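Local coordinates for Lin2722 protein (PDB 3DS8) that is of unknown function but belongs to an alpha/beta hydrolase family and is probably a serine hydrolase, at residues A36-V41 / K48-L53; P5-H10 / P60-G65; A83-K88 / K119-L124. One frame throughout, in Å; residues are numbered along the deposited sequence.

Overall arrangement
All three contacts lie in the first half of an alpha/beta-hydrolase fold, from the 46-50 edge of the sheet in toward its middle. Interactions 1 and 2 are strand pairings with centres about 9 Å apart; the sheet runs 46-50, 36-42, 61-66, 6-9, and the hairpin of interaction 1 falls between the partners of interaction 2 in sequence. Leu37 N and Ile61 O, 2.8 Å apart, mark the seam. Interaction 3 follows later, its centre about 14 Å from that of interaction 1 and 13 Å from that of interaction 2. Its helix 73-91, packed on Met39, Phe64 and Ile7, covers one face of strands 36-42, 61-66 and 6-9, while the hairpin extends the parallel core to an antiparallel edge.

Interaction 1: A36-V41 / K48-L53; sequences ALTMTV and KFEGKL
Ala36 meets Leu53 through its backbone, the CD2 methyl of Leu53 lying 4.0 Å from Ala36 C, while water 1 accepts from Lys52 N and lies close to Ala36 O. The CD1 of Leu37 reaches both the edge of the Phe49 ring and Leu53 CG. Thr38 pairs with Glu50 in an antiparallel hydrogen-bonded pair: Thr38 N to Glu50 O is 2.9 Å and Glu50 N to Thr38 O is 2.8 Å. Their side chains run side by side, Thr38 CG2 beside Glu50 OE1. Met39, a selenomethionine, faces Phe49 in the non-hydrogen-bonded pair. Its chain bends at chi3 (74°), which carries CE over one face of the Phe49 ring, 4.0 Å from its centroid and 22° off the normal; SE stands obliquely at 4.6 Å from the same centroid, a Met-aromatic contact. Thr40 and Lys48 form the second hydrogen-bonded pair, Thr40 N to Lys48 O measuring 2.9 Å and Lys48 N to Thr40 O also 2.9 Å, and Thr40 OG1 lies against Lys48 CB. Water 3 touches Thr40 OG1 and is 2.7 Å from Glu50 OE1.

This is a beta hairpin at the margin of the sheet, with Ala83 of helix 73-91 packing on Met39. The chemistry divides by face: Met39 and Phe49 make an apolar side turned to that helix, whereas Thr38, Thr40, Lys48 and Glu50 make a polar, hydrated one.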
ATOM      1  N   ALA A  36     -17.040   7.886  -3.696  1.00 16.14           N
ATOM      2  CA  ALA A  36     -16.473   6.804  -2.893  1.00 15.62           C
ATOM      3  C   ALA A  36     -17.506   5.717  -2.634  1.00 16.36           C
ATOM      4  O   ALA A  36     -18.712   5.971  -2.643  1.00 15.62           O
ATOM      5  CB  ALA A  36     -15.935   7.293  -1.575  1.00 15.63           C
ATOM      6  N   LEU A  37     -16.991   4.532  -2.404  1.00 16.74           N
ATOM      7  CA  LEU A  37     -17.744   3.344  -2.036  1.00 17.78           C
ATOM      8  C   LEU A  37     -17.034   2.742  -0.801  1.00 16.86           C
ATOM      9  O   LEU A  37     -15.814   2.855  -0.676  1.00 16.72           O
ATOM     10  CB  LEU A  37     -17.692   2.396  -3.239  1.00 19.25           C
ATOM     11  CG  LEU A  37     -18.375   1.072  -3.272  1.00 23.19           C
ATOM     12  CD1 LEU A  37     -18.410   0.523  -4.713  1.00 29.18           C
ATOM     13  CD2 LEU A  37     -17.627   0.222  -2.387  1.00 26.28           C
ATOM     14  N   THR A  38     -17.789   2.178   0.146  1.00 15.53           N
ATOM     15  CA  THR A  38     -17.183   1.412   1.238  1.00 15.77           C
ATOM     16  C   THR A  38     -17.438  -0.070   0.992  1.00 15.21           C
ATOM     17  O   THR A  38     -18.551  -0.457   0.665  1.00 13.68           O
ATOM     18  CB  THR A  38     -17.702   1.867   2.620  1.00 16.59           C
ATOM     19  OG1 THR A  38     -17.235   3.202   2.869  1.00 19.35           O
ATOM     20  CG2 THR A  38     -17.223   0.928   3.757  1.00 15.96           C
HETATM   21  N   MSE A  39     -16.399  -0.896   1.118  1.00 15.49           N
HETATM   22  CA  MSE A  39     -16.541  -2.330   0.937  1.00 18.32           C
HETATM   23  C   MSE A  39     -15.931  -3.008   2.122  1.00 16.93           C
HETATM   24  O   MSE A  39     -14.859  -2.633   2.548  1.00 15.30           O
HETATM   25  CB  MSE A  39     -15.784  -2.865  -0.266  1.00 17.95           C
HETATM   26  CG  MSE A  39     -16.346  -2.563  -1.584  1.00 24.48           C
HETATM   27 SE   MSE A  39     -15.359  -3.677  -2.919  1.00 36.81          SE
HETATM   28  CE  MSE A  39     -16.092  -5.384  -2.585  1.00 27.82           C
ATOM     29  N   THR A  40     -16.575  -4.056   2.623  1.00 16.74           N
ATOM     30  CA  THR A  40     -15.967  -4.793   3.699  1.00 18.90           C
ATOM     31  C   THR A  40     -16.091  -6.293   3.430  1.00 18.75           C
ATOM     32  O   THR A  40     -17.002  -6.738   2.717  1.00 17.34           O
ATOM     33  CB  THR A  40     -16.642  -4.407   5.011  1.00 19.83           C
ATOM     34  OG1 THR A  40     -18.039  -4.612   4.893  1.00 22.62           O
ATOM     35  CG2 THR A  40     -16.425  -2.888   5.344  1.00 20.88           C
ATOM     36  N   VAL A  41     -15.183  -7.067   4.002  1.00 19.54           N
ATOM     37  CA  VAL A  41     -15.158  -8.529   3.777  1.00 19.91           C
ATOM     38  C   VAL A  41     -14.928  -9.212   5.117  1.00 22.55           C
ATOM     39  O   VAL A  41     -14.297  -8.662   6.028  1.00 20.38           O
ATOM     40  CB  VAL A  41     -14.107  -8.968   2.689  1.00 20.91           C
ATOM     41  CG1 VAL A  41     -12.642  -8.596   3.117  1.00 20.18           C
ATOM     42  CG2 VAL A  41     -14.172 -10.515   2.380  1.00 21.37           C
ATOM     43  N   LYS A  48     -19.683  -6.871   1.534  1.00 15.93           N
ATOM     44  CA  LYS A  48     -20.680  -5.812   1.614  1.00 16.62           C
ATOM     45  C   LYS A  48     -20.173  -4.611   0.893  1.00 15.59           C
ATOM     46  O   LYS A  48     -19.014  -4.243   1.092  1.00 15.47           O
ATOM     47  CB  LYS A  48     -20.918  -5.428   3.059  1.00 17.13           C
ATOM     48  CG  LYS A  48     -22.042  -4.417   3.237  1.00 20.99           C
ATOM     49  CD  LYS A  48     -22.207  -3.892   4.725  1.00 22.27           C
ATOM     50  CE  LYS A  48     -21.761  -4.915   5.805  1.00 29.23           C
ATOM     51  NZ  LYS A  48     -22.217  -4.477   7.186  1.00 31.45           N
ATOM     52  N   PHE A  49     -21.037  -4.026   0.071  1.00 15.07           N
ATOM     53  CA  PHE A  49     -20.792  -2.764  -0.625  1.00 15.82           C
ATOM     54  C   PHE A  49     -21.778  -1.763  -0.043  1.00 15.93           C
ATOM     55  O   PHE A  49     -22.984  -2.075   0.089  1.00 14.46           O
ATOM     56  CB  PHE A  49     -21.188  -2.804  -2.114  1.00 17.42           C
ATOM     57  CG  PHE A  49     -20.431  -3.776  -2.980  1.00 19.57           C
ATOM     58  CD1 PHE A  49     -19.552  -3.309  -3.952  1.00 20.92           C
ATOM     59  CD2 PHE A  49     -20.686  -5.130  -2.908  1.00 19.01           C
ATOM     60  CE1 PHE A  49     -18.899  -4.200  -4.828  1.00 22.66           C
ATOM     61  CE2 PHE A  49     -20.021  -6.046  -3.775  1.00 20.83           C
ATOM     62  CZ  PHE A  49     -19.133  -5.574  -4.728  1.00 22.58           C
ATOM     63  N   GLU A  50     -21.290  -0.567   0.253  1.00 16.56           N
ATOM     64  CA  GLU A  50     -22.150   0.577   0.608  1.00 17.76           C
ATOM     65  C   GLU A  50     -21.825   1.733  -0.314  1.00 17.41           C
ATOM     66  O   GLU A  50     -20.685   2.226  -0.342  1.00 15.55           O
ATOM     67  CB  GLU A  50     -21.916   0.995   2.050  1.00 18.10           C
ATOM     68  CG  GLU A  50     -22.291  -0.078   3.068  1.00 21.08           C
ATOM     69  CD  GLU A  50     -21.770   0.255   4.478  1.00 24.63           C
ATOM     70  OE1 GLU A  50     -20.562  -0.013   4.785  1.00 31.35           O
ATOM     71  OE2 GLU A  50     -22.582   0.791   5.276  1.00 34.27           O
ATOM     72  N   GLY A  51     -22.822   2.140  -1.098  1.00 17.28           N
ATOM     73  CA  GLY A  51     -22.675   3.200  -2.071  1.00 19.89           C
ATOM     74  C   GLY A  51     -22.733   2.655  -3.491  1.00 21.29           C
ATOM     75  O   GLY A  51     -22.782   1.448  -3.704  1.00 23.42           O
ATOM     76  N   LYS A  52     -22.724   3.538  -4.456  1.00 22.75           N
ATOM     77  CA  LYS A  52     -22.795   3.167  -5.851  1.00 23.79           C
ATOM     78  C   LYS A  52     -21.942   4.168  -6.593  1.00 24.53           C
ATOM     79  O   LYS A  52     -22.113   5.372  -6.397  1.00 26.33           O
ATOM     80  CB  LYS A  52     -24.238   3.279  -6.351  1.00 24.93           C
ATOM     81  CG  LYS A  52     -24.422   3.054  -7.867  1.00 26.53           C
ATOM     82  CD  LYS A  52     -24.249   1.588  -8.175  1.00 31.33           C
ATOM     83  CE  LYS A  52     -24.156   1.241  -9.674  1.00 31.60           C
ATOM     84  NZ  LYS A  52     -24.496  -0.194  -9.892  1.00 28.56           N
ATOM     85  N   LEU A  53     -21.084   3.699  -7.483  1.00 23.67           N
ATOM     86  CA  LEU A  53     -20.297   4.610  -8.325  1.00 23.95           C
ATOM     87  C   LEU A  53     -21.053   4.863  -9.608  1.00 24.98           C
ATOM     88  O   LEU A  53     -21.654   3.927 -10.178  1.00 25.51           O
ATOM     89  CB  LEU A  53     -18.917   4.005  -8.612  1.00 23.54           C
ATOM     90  CG  LEU A  53     -18.120   3.667  -7.365  1.00 22.59           C
ATOM     91  CD1 LEU A  53     -16.828   2.911  -7.720  1.00 23.31           C
ATOM     92  CD2 LEU A  53     -17.820   4.944  -6.562  1.00 20.82           C
TER
HETATM   93  O   HOH W   1     -21.319   6.093  -3.237  1.00 31.20           O
HETATM   94  O   HOH W   2     -20.377   5.139   0.163  1.00 36.84           O
HETATM   95  O   HOH W   3     -19.441  -2.108   3.505  1.00 23.03           O

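Interaction 2: P5-H10 / P60-G65; sequences PIILIH and PIIKFG
Pro60 meets Pro5 at the start of the pairing, its CG 4.1 Å from Pro5 CB, and its carbonyl O accepts from Ile6 N at 2.9 Å. Ile61 has CG2 anti to the backbone N (chi1 -67° for CG1), which lays that methyl against Leu8 CD1 at 3.6 Å; helix 20-30 covers this side through Leu26 and Met27. Ile62 N donates to Ile6 O with an N-H...O angle of 168°, and Ile62 O takes Leu8 N at 174°. The bonds alternate between partners in a parallel register, with strand axes 4.6 Å apart, as in the central parallel sheet of the alpha/beta-hydrolase fold, where helices cover both faces. Lys63 pairs with Leu8 on the face turned to helix 20-30, and its NZ forms a salt bridge with Asp20. Phe64 N continues the alternation, donating to Leu8 O at 3.0 Å. On the other face, the Phe64 side chain lies beside Ile7, whose CD1 comes 3.8 Å from Phe64 CD1, both reaching Met84 of helix 73-91. Water 4 lies within bonding distance of Phe64 O (2.7 Å) and Leu8 O, though it has more acceptors near it than protons to give. Gly65 CA sits in plane at the His10 ring edge, 3.6 Å from His10 NE2, an atom hydrogen-bonded to Phe66 N; a sulfate ion lies near the same imidazole.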
ATOM      1  N   PRO A   5      -9.951   3.222  -9.984  1.00 15.71           N
ATOM      2  CA  PRO A   5     -10.241   3.437  -8.574  1.00 14.86           C
ATOM      3  C   PRO A   5      -8.987   3.465  -7.727  1.00 14.14           C
ATOM      4  O   PRO A   5      -7.930   2.958  -8.132  1.00 13.84           O
ATOM      5  CB  PRO A   5     -11.133   2.251  -8.187  1.00 15.40           C
ATOM      6  CG  PRO A   5     -10.757   1.198  -9.142  1.00 17.59           C
ATOM      7  CD  PRO A   5     -10.350   1.880 -10.428  1.00 14.97           C
ATOM      8  N   ILE A   6      -9.145   4.008  -6.541  1.00 13.91           N
ATOM      9  CA  ILE A   6      -8.084   4.011  -5.544  1.00 13.02           C
ATOM     10  C   ILE A   6      -8.602   3.279  -4.309  1.00 13.72           C
ATOM     11  O   ILE A   6      -9.529   3.751  -3.657  1.00 14.11           O
ATOM     12  CB  ILE A   6      -7.708   5.433  -5.154  1.00 13.22           C
ATOM     13  CG1 ILE A   6      -7.274   6.258  -6.395  1.00 13.45           C
ATOM     14  CG2 ILE A   6      -6.665   5.361  -3.968  1.00 14.65           C
ATOM     15  CD1 ILE A   6      -7.265   7.767  -6.113  1.00 14.95           C
ATOM     16  N   ILE A   7      -8.046   2.101  -4.029  1.00 12.76           N
ATOM     17  CA  ILE A   7      -8.424   1.327  -2.840  1.00 13.45           C
ATOM     18  C   ILE A   7      -7.569   1.769  -1.641  1.00 13.75           C
ATOM     19  O   ILE A   7      -6.333   1.818  -1.715  1.00 14.07           O
ATOM     20  CB  ILE A   7      -8.353  -0.176  -3.072  1.00 14.12           C
ATOM     21  CG1 ILE A   7      -8.992  -0.942  -1.919  1.00 14.04           C
ATOM     22  CG2 ILE A   7      -6.968  -0.721  -3.190  1.00 19.16           C
ATOM     23  CD1 ILE A   7      -9.431  -2.301  -2.330  1.00 18.76           C
ATOM     24  N   LEU A   8      -8.228   2.077  -0.538  1.00 11.91           N
ATOM     25  CA  LEU A   8      -7.575   2.479   0.737  1.00 12.13           C
ATOM     26  C   LEU A   8      -7.741   1.350   1.734  1.00 13.00           C
ATOM     27  O   LEU A   8      -8.867   0.926   2.074  1.00 14.63           O
ATOM     28  CB  LEU A   8      -8.192   3.746   1.318  1.00 10.97           C
ATOM     29  CG  LEU A   8      -8.170   4.945   0.361  1.00 14.09           C
ATOM     30  CD1 LEU A   8      -8.877   6.164   1.051  1.00 14.36           C
ATOM     31  CD2 LEU A   8      -6.751   5.269  -0.171  1.00 14.06           C
ATOM     32  N   ILE A   9      -6.608   0.881   2.257  1.00 12.79           N
ATOM     33  CA  ILE A   9      -6.589  -0.272   3.168  1.00 12.88           C
ATOM     34  C   ILE A   9      -5.899   0.088   4.487  1.00 13.45           C
ATOM     35  O   ILE A   9      -4.752   0.539   4.481  1.00 13.86           O
ATOM     36  CB  ILE A   9      -5.945  -1.520   2.560  1.00 13.28           C
ATOM     37  CG1 ILE A   9      -6.617  -1.865   1.238  1.00 14.65           C
ATOM     38  CG2 ILE A   9      -6.049  -2.678   3.545  1.00 13.09           C
ATOM     39  CD1 ILE A   9      -6.145  -3.151   0.605  1.00 16.28           C
ATOM     40  N   HIS A  10      -6.618  -0.148   5.574  1.00 12.84           N
ATOM     41  CA  HIS A  10      -6.168   0.112   6.935  1.00 12.37           C
ATOM     42  C   HIS A  10      -5.051  -0.852   7.392  1.00 12.48           C
ATOM     43  O   HIS A  10      -4.774  -1.862   6.727  1.00 13.65           O
ATOM     44  CB  HIS A  10      -7.374   0.045   7.895  1.00 11.42           C
ATOM     45  CG  HIS A  10      -8.080  -1.277   7.899  1.00 12.83           C
ATOM     46  ND1 HIS A  10      -7.627  -2.360   8.623  1.00 13.30           N
ATOM     47  CD2 HIS A  10      -9.173  -1.706   7.223  1.00 13.44           C
ATOM     48  CE1 HIS A  10      -8.455  -3.380   8.441  1.00 14.53           C
ATOM     49  NE2 HIS A  10      -9.399  -3.010   7.597  1.00 13.76           N
ATOM     50  N   PRO A  60     -12.523   7.080  -8.394  1.00 12.30           N
ATOM     51  CA  PRO A  60     -13.380   6.732  -7.264  1.00 12.39           C
ATOM     52  C   PRO A  60     -12.595   6.010  -6.176  1.00 12.56           C
ATOM     53  O   PRO A  60     -11.750   5.171  -6.459  1.00 12.64           O
ATOM     54  CB  PRO A  60     -14.452   5.844  -7.887  1.00 12.53           C
ATOM     55  CG  PRO A  60     -13.802   5.290  -9.096  1.00 12.71           C
ATOM     56  CD  PRO A  60     -12.938   6.386  -9.624  1.00 12.98           C
ATOM     57  N   ILE A  61     -12.870   6.369  -4.936  1.00 13.26           N
ATOM     58  CA  ILE A  61     -12.216   5.790  -3.781  1.00 13.15           C
ATOM     59  C   ILE A  61     -13.011   4.579  -3.245  1.00 13.20           C
ATOM     60  O   ILE A  61     -14.241   4.626  -3.047  1.00 13.21           O
ATOM     61  CB  ILE A  61     -11.997   6.868  -2.702  1.00 14.31           C
ATOM     62  CG1 ILE A  61     -10.974   7.899  -3.215  1.00 13.43           C
ATOM     63  CG2 ILE A  61     -11.543   6.239  -1.346  1.00 14.17           C
ATOM     64  CD1 ILE A  61     -10.843   9.086  -2.294  1.00 15.21           C
ATOM     65  N   ILE A  62     -12.295   3.490  -3.027  1.00 12.37           N
ATOM     66  CA  ILE A  62     -12.852   2.310  -2.372  1.00 13.20           C
ATOM     67  C   ILE A  62     -12.272   2.201  -0.960  1.00 12.85           C
ATOM     68  O   ILE A  62     -11.105   1.848  -0.755  1.00 12.95           O
ATOM     69  CB  ILE A  62     -12.573   1.026  -3.175  1.00 13.49           C
ATOM     70  CG1 ILE A  62     -12.917   1.214  -4.667  1.00 16.25           C
ATOM     71  CG2 ILE A  62     -13.273  -0.210  -2.486  1.00 14.12           C
ATOM     72  CD1 ILE A  62     -14.350   1.541  -5.031  1.00 20.50           C
ATOM     73  N   LYS A  63     -13.080   2.574   0.013  1.00 12.74           N
ATOM     74  CA  LYS A  63     -12.683   2.487   1.408  1.00 13.22           C
ATOM     75  C   LYS A  63     -12.900   1.049   1.846  1.00 14.09           C
ATOM     76  O   LYS A  63     -14.024   0.590   1.971  1.00 14.64           O
ATOM     77  CB  LYS A  63     -13.502   3.453   2.258  1.00 14.26           C
ATOM     78  CG  LYS A  63     -13.334   4.894   1.823  1.00 16.91           C
ATOM     79  CD  LYS A  63     -14.040   5.867   2.776  1.00 16.07           C
ATOM     80  CE  LYS A  63     -13.886   7.285   2.311  1.00 17.69           C
ATOM     81  NZ  LYS A  63     -14.652   8.223   3.190  1.00 19.10           N
ATOM     82  N   PHE A  64     -11.814   0.352   2.103  1.00 13.39           N
ATOM     83  CA  PHE A  64     -11.899  -1.088   2.324  1.00 14.31           C
ATOM     84  C   PHE A  64     -11.748  -1.468   3.795  1.00 14.83           C
ATOM     85  O   PHE A  64     -10.905  -0.913   4.500  1.00 15.95           O
ATOM     86  CB  PHE A  64     -10.854  -1.810   1.473  1.00 14.84           C
ATOM     87  CG  PHE A  64     -11.176  -3.233   1.243  1.00 15.38           C
ATOM     88  CD1 PHE A  64     -11.981  -3.600   0.181  1.00 13.84           C
ATOM     89  CD2 PHE A  64     -10.710  -4.206   2.103  1.00 16.89           C
ATOM     90  CE1 PHE A  64     -12.324  -4.911  -0.033  1.00 16.97           C
ATOM     91  CE2 PHE A  64     -11.037  -5.539   1.897  1.00 16.33           C
ATOM     92  CZ  PHE A  64     -11.854  -5.898   0.830  1.00 16.32           C
ATOM     93  N   GLY A  65     -12.526  -2.447   4.253  1.00 13.56           N
ATOM     94  CA  GLY A  65     -12.399  -2.899   5.618  1.00 14.74           C
ATOM     95  C   GLY A  65     -12.368  -4.408   5.709  1.00 14.22           C
ATOM     96  O   GLY A  65     -13.197  -5.061   5.133  1.00 14.49           O
TER
HETATM   97  O   HOH W   4      -9.372   1.289   4.975  1.00 13.02           O

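Interaction 3: A83-K88 / K119-L124; sequences AMEDLK and KTVPTL
The Glu85 carboxylate, the flat group here, brings OE2 to 3.5 Å from Thr120 OG1, but OE2 has its salt bridge with Lys81 and Thr120 OG1 is hydrogen-bonded to Asp118. The Glu85 and Thr120 side chains lie side by side, pointing the same way. Nearer the helix, Glu85 CG packs on Val121 CG1 at 3.4 Å. Glu85 CA points its hydrogen at Thr120 O, 3.5 Å away with an angle of 171° at H, and water 5 donates to both Glu85 O and Thr120 O. Pro122 adds plain apolar packing, its CD carbon meeting Met84 CB at 3.8 Å, while Lys88 CB approaches the same carbon.

Lys88 is the main polar tie. Its chain is extended to CE and passes Val121 C with CD at 3.7 Å; the turn at chi4 (-81°) then places NZ 2.8 Å from Lys119 O, with a C=O...N angle of 175°. One ammonium thus holds the loop carbonyl to the helix.

The contact joins helix 73-91 to the loop leading into strand 123-130. Met96 of strand 95-101 touches both Met84 and Pro122, Tyr111 of helix 103-114 touches Met84 and Val121, and strands 36-42 and 46-50 meet the helix through Met39 and Phe49.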
ATOM      1  N   ALA A  83     -13.043 -10.182  -2.921  1.00 16.08           N
ATOM      2  CA  ALA A  83     -13.805  -8.932  -2.998  1.00 16.01           C
ATOM      3  C   ALA A  83     -13.548  -8.169  -4.309  1.00 15.93           C
ATOM      4  O   ALA A  83     -14.484  -7.581  -4.903  1.00 15.12           O
ATOM      5  CB  ALA A  83     -13.485  -8.069  -1.797  1.00 16.20           C
HETATM    6  N   MSE A  84     -12.307  -8.162  -4.763  1.00 14.76           N
HETATM    7  CA  MSE A  84     -11.969  -7.535  -6.055  1.00 15.69           C
HETATM    8  C   MSE A  84     -12.599  -8.249  -7.253  1.00 16.28           C
HETATM    9  O   MSE A  84     -12.942  -7.572  -8.234  1.00 16.37           O
HETATM   10  CB  MSE A  84     -10.464  -7.443  -6.257  1.00 15.69           C
HETATM   11  CG  MSE A  84      -9.784  -6.516  -5.288  1.00 15.84           C
HETATM   12 SE   MSE A  84     -10.532  -4.647  -5.328  1.00 29.82          SE
HETATM   13  CE  MSE A  84     -11.866  -4.784  -3.837  1.00 20.31           C
ATOM     14  N   GLU A  85     -12.821  -9.565  -7.151  1.00 16.61           N
ATOM     15  CA  GLU A  85     -13.572 -10.280  -8.209  1.00 17.79           C
ATOM     16  C   GLU A  85     -14.992  -9.696  -8.285  1.00 17.98           C
ATOM     17  O   GLU A  85     -15.524  -9.471  -9.368  1.00 17.39           O
ATOM     18  CB  GLU A  85     -13.624 -11.794  -7.985  1.00 18.62           C
ATOM     19  CG  GLU A  85     -12.302 -12.459  -8.175  1.00 19.69           C
ATOM     20  CD  GLU A  85     -12.286 -13.932  -7.700  1.00 23.60           C
ATOM     21  OE1 GLU A  85     -12.961 -14.274  -6.701  1.00 33.81           O
ATOM     22  OE2 GLU A  85     -11.555 -14.738  -8.304  1.00 29.22           O
ATOM     23  N   ASP A  86     -15.590  -9.423  -7.131  1.00 17.28           N
ATOM     24  CA  ASP A  86     -16.951  -8.858  -7.112  1.00 17.82           C
ATOM     25  C   ASP A  86     -16.957  -7.420  -7.602  1.00 17.38           C
ATOM     26  O   ASP A  86     -17.862  -7.027  -8.355  1.00 18.08           O
ATOM     27  CB  ASP A  86     -17.527  -8.911  -5.697  1.00 18.11           C
ATOM     28  CG  ASP A  86     -17.935 -10.295  -5.285  1.00 23.40           C
ATOM     29  OD1 ASP A  86     -18.037 -11.191  -6.162  1.00 28.15           O
ATOM     30  OD2 ASP A  86     -18.201 -10.485  -4.077  1.00 28.09           O
ATOM     31  N   LEU A  87     -15.968  -6.631  -7.186  1.00 17.07           N
ATOM     32  CA  LEU A  87     -15.867  -5.232  -7.651  1.00 16.64           C
ATOM     33  C   LEU A  87     -15.760  -5.155  -9.161  1.00 16.32           C
ATOM     34  O   LEU A  87     -16.471  -4.366  -9.794  1.00 16.88           O
ATOM     35  CB  LEU A  87     -14.679  -4.533  -7.025  1.00 16.12           C
ATOM     36  CG  LEU A  87     -14.569  -3.021  -7.293  1.00 17.04           C
ATOM     37  CD1 LEU A  87     -15.801  -2.206  -6.733  1.00 17.53           C
ATOM     38  CD2 LEU A  87     -13.265  -2.463  -6.758  1.00 16.84           C
ATOM     39  N   LYS A  88     -14.887  -5.987  -9.734  1.00 15.66           N
ATOM     40  CA  LYS A  88     -14.671  -5.980 -11.188  1.00 16.41           C
ATOM     41  C   LYS A  88     -15.937  -6.492 -11.893  1.00 16.55           C
ATOM     42  O   LYS A  88     -16.338  -5.971 -12.952  1.00 16.46           O
ATOM     43  CB  LYS A  88     -13.444  -6.791 -11.601  1.00 15.77           C
ATOM     44  CG  LYS A  88     -13.108  -6.648 -13.126  1.00 16.25           C
ATOM     45  CD  LYS A  88     -11.723  -7.131 -13.519  1.00 17.74           C
ATOM     46  CE  LYS A  88     -11.440  -6.891 -14.999  1.00 19.07           C
ATOM     47  NZ  LYS A  88     -12.067  -7.959 -15.764  1.00 26.88           N
ATOM     48  N   LYS A 119      -7.179 -11.968 -14.903  1.00 21.99           N
ATOM     49  CA  LYS A 119      -8.130 -11.074 -15.561  1.00 22.65           C
ATOM     50  C   LYS A 119      -9.464 -10.925 -14.820  1.00 21.42           C
ATOM     51  O   LYS A 119     -10.258 -10.076 -15.170  1.00 21.58           O
ATOM     52  CB  LYS A 119      -8.378 -11.534 -17.004  1.00 23.94           C
ATOM     53  CG  LYS A 119      -7.149 -11.351 -17.898  1.00 26.50           C
ATOM     54  CD  LYS A 119      -7.262 -12.141 -19.177  1.00 27.08           C
ATOM     55  CE  LYS A 119      -5.961 -12.056 -20.003  1.00 30.42           C
ATOM     56  NZ  LYS A 119      -5.816 -13.233 -20.896  1.00 33.03           N
ATOM     57  N   THR A 120      -9.713 -11.735 -13.796  1.00 19.53           N
ATOM     58  CA  THR A 120     -10.954 -11.602 -13.020  1.00 19.32           C
ATOM     59  C   THR A 120     -10.876 -10.536 -11.922  1.00 18.17           C
ATOM     60  O   THR A 120     -11.887 -10.220 -11.298  1.00 16.81           O
ATOM     61  CB  THR A 120     -11.364 -12.927 -12.363  1.00 19.11           C
ATOM     62  OG1 THR A 120     -10.427 -13.246 -11.317  1.00 20.60           O
ATOM     63  CG2 THR A 120     -11.480 -14.032 -13.427  1.00 20.70           C
ATOM     64  N   VAL A 121      -9.681  -9.999 -11.658  1.00 17.48           N
ATOM     65  CA  VAL A 121      -9.576  -8.874 -10.721  1.00 17.57           C
ATOM     66  C   VAL A 121      -8.816  -7.702 -11.359  1.00 17.40           C
ATOM     67  O   VAL A 121      -8.054  -7.919 -12.294  1.00 17.70           O
ATOM     68  CB  VAL A 121      -8.879  -9.297  -9.389  1.00 16.44           C
ATOM     69  CG1 VAL A 121      -9.637 -10.447  -8.713  1.00 17.65           C
ATOM     70  CG2 VAL A 121      -7.419  -9.682  -9.640  1.00 19.67           C
ATOM     71  N   PRO A 122      -9.005  -6.476 -10.832  1.00 17.45           N
ATOM     72  CA  PRO A 122      -8.258  -5.366 -11.422  1.00 18.53           C
ATOM     73  C   PRO A 122      -6.750  -5.510 -11.188  1.00 19.19           C
ATOM     74  O   PRO A 122      -6.305  -5.961 -10.128  1.00 21.92           O
ATOM     75  CB  PRO A 122      -8.838  -4.152 -10.731  1.00 18.18           C
ATOM     76  CG  PRO A 122     -10.149  -4.632 -10.123  1.00 16.61           C
ATOM     77  CD  PRO A 122      -9.840  -6.002  -9.720  1.00 17.30           C
ATOM     78  N   THR A 123      -5.964  -5.128 -12.173  1.00 19.09           N
ATOM     79  CA  THR A 123      -4.518  -5.198 -12.029  1.00 19.76           C
ATOM     80  C   THR A 123      -4.101  -3.999 -11.151  1.00 17.74           C
ATOM     81  O   THR A 123      -4.552  -2.879 -11.395  1.00 15.59           O
ATOM     82  CB  THR A 123      -3.795  -5.036 -13.369  1.00 20.65           C
ATOM     83  OG1 THR A 123      -4.156  -3.784 -13.934  1.00 30.98           O
ATOM     84  CG2 THR A 123      -4.179  -6.057 -14.330  1.00 21.80           C
ATOM     85  N   LEU A 124      -3.252  -4.225 -10.156  1.00 17.40           N
ATOM     86  CA  LEU A 124      -2.730  -3.110  -9.337  1.00 16.84           C
ATOM     87  C   LEU A 124      -1.725  -2.331 -10.183  1.00 16.18           C
ATOM     88  O   LEU A 124      -0.861  -2.903 -10.828  1.00 16.18           O
ATOM     89  CB  LEU A 124      -2.048  -3.633  -8.078  1.00 17.98           C
ATOM     90  CG  LEU A 124      -1.744  -2.694  -6.950  1.00 18.64           C
ATOM     91  CD1 LEU A 124      -3.002  -1.992  -6.416  1.00 18.81           C
ATOM     92  CD2 LEU A 124      -1.041  -3.529  -5.831  1.00 20.16           C
TER
HETATM   93  O   HOH W   5     -14.474 -10.595 -11.715  1.00 19.42           O